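ATP synthase epsilon chain (Caldalkalibacillus thermarum TA2.A1, PDB 5IK2) probably takes part in ATP production driven by a proton gradient, as the epsilon subunit of the F1 sector of ATP synthase, and binds ATP. Local coordinates at residues K46-V50 / I61-G65. The protein carries 2 engineered substitutions. Residues are numbered along the deposited sequence.
Sequences KTAPV and IAVSG
Residues 46-50 and 61-65 form the open end of an antiparallel beta hairpin (strands 48-54 and 57-64) in the beta-sandwich domain of the epsilon subunit. The axes of the short segments 48-50 and 61-64 approach to 4.7 Å, with 131° between their N-to-C directions; Ala48 is nearly fully extended (phi/psi -164/168°), and the chain turns a corner at Gly65 (phi 63°). Ala48 pairs with Val63, Pro49 with Ala62 and Val50 with Ile61 (CA-CA 5.7, 4.7 and 5.1 Å). The Val50-Ile61 pair closes a two-way hydrogen-bonded ring, Val50 N to Ile61 O at 2.9 Å and Ile61 N to Val50 O at 3.0 Å. At the Ala48-Val63 pair, Ala48 N reaches Val63 O at 3.1 Å, whereas Val63 N to Ala48 O is weak at 3.3 Å. Pro49, which has no NH to donate, sits at the non-hydrogen-bonded position, where its CA-H meets Ile61 O (CA-O 3.5 Å). Side chains alternate: Ala48, Val50, Ile61 and Val63 share the face packed against strands 4-9, 19-26 and 74-79, with both valines in the t rotamer and their CG2 atoms 3.4 Å apart; Pro49 and Ala62 face helix 114-133. Ser64 OG (chi1 p) hydrogen-bonds Thr81 OG1, of an ATP-binding residue without nucleotide here, while Thr47 CG2 lies 3.4 Å from Ser64 CB.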
# COMPACT_ATOMS: atom_id res chain seq x y z
N LYS H 46 -8.99 -47.11 53.79
CA LYS H 46 -8.09 -46.07 54.29
C LYS H 46 -7.17 -45.63 53.17
O LYS H 46 -6.93 -46.39 52.22
CB LYS H 46 -7.25 -46.60 55.46
CG LYS H 46 -8.04 -46.97 56.70
CD LYS H 46 -7.13 -47.52 57.78
CE LYS H 46 -7.92 -47.89 59.03
NZ LYS H 46 -7.05 -48.43 60.11
N THR H 47 -6.67 -44.40 53.27
CA THR H 47 -5.66 -43.90 52.33
C THR H 47 -4.39 -44.72 52.55
O THR H 47 -3.71 -44.56 53.56
CB THR H 47 -5.40 -42.39 52.53
OG1 THR H 47 -6.60 -41.66 52.22
CG2 THR H 47 -4.27 -41.90 51.63
N ALA H 48 -4.11 -45.61 51.60
CA ALA H 48 -3.01 -46.57 51.72
C ALA H 48 -2.67 -47.19 50.35
O ALA H 48 -3.43 -47.01 49.39
CB ALA H 48 -3.38 -47.65 52.71
N PRO H 49 -1.53 -47.89 50.25
CA PRO H 49 -1.23 -48.62 49.01
C PRO H 49 -2.13 -49.84 48.80
O PRO H 49 -2.39 -50.57 49.76
CB PRO H 49 0.23 -49.06 49.18
CG PRO H 49 0.77 -48.22 50.28
CD PRO H 49 -0.39 -47.94 51.18
N VAL H 50 -2.62 -50.03 47.58
CA VAL H 50 -3.34 -51.24 47.18
C VAL H 50 -2.36 -52.15 46.45
O VAL H 50 -1.85 -51.77 45.39
CB VAL H 50 -4.55 -50.92 46.27
CG1 VAL H 50 -5.25 -52.20 45.83
CG2 VAL H 50 -5.53 -49.99 46.98
N ILE H 61 -0.45 -49.53 44.02
CA ILE H 61 -1.16 -48.35 43.55
C ILE H 61 -1.46 -47.47 44.76
O ILE H 61 -2.09 -47.93 45.72
CB ILE H 61 -2.49 -48.70 42.84
CG1 ILE H 61 -2.24 -49.71 41.70
CG2 ILE H 61 -3.17 -47.44 42.30
CD1 ILE H 61 -2.35 -51.16 42.10
N ALA H 62 -1.00 -46.22 44.72
CA ALA H 62 -1.28 -45.25 45.79
C ALA H 62 -2.73 -44.79 45.68
O ALA H 62 -3.07 -44.08 44.74
CB ALA H 62 -0.33 -44.06 45.69
N VAL H 63 -3.57 -45.20 46.63
CA VAL H 63 -5.00 -44.88 46.62
C VAL H 63 -5.37 -44.02 47.84
O VAL H 63 -4.97 -44.33 48.96
CB VAL H 63 -5.86 -46.16 46.61
CG1 VAL H 63 -7.35 -45.84 46.71
CG2 VAL H 63 -5.57 -46.98 45.36
N SER H 64 -6.14 -42.96 47.61
CA SER H 64 -6.67 -42.10 48.68
C SER H 64 -8.13 -41.74 48.41
O SER H 64 -8.51 -41.46 47.27
CB SER H 64 -5.83 -40.83 48.81
OG SER H 64 -6.14 -39.88 47.81
N GLY H 65 -8.94 -41.75 49.47
CA GLY H 65 -10.35 -41.40 49.39
C GLY H 65 -11.15 -42.33 48.50
O GLY H 65 -11.89 -41.87 47.62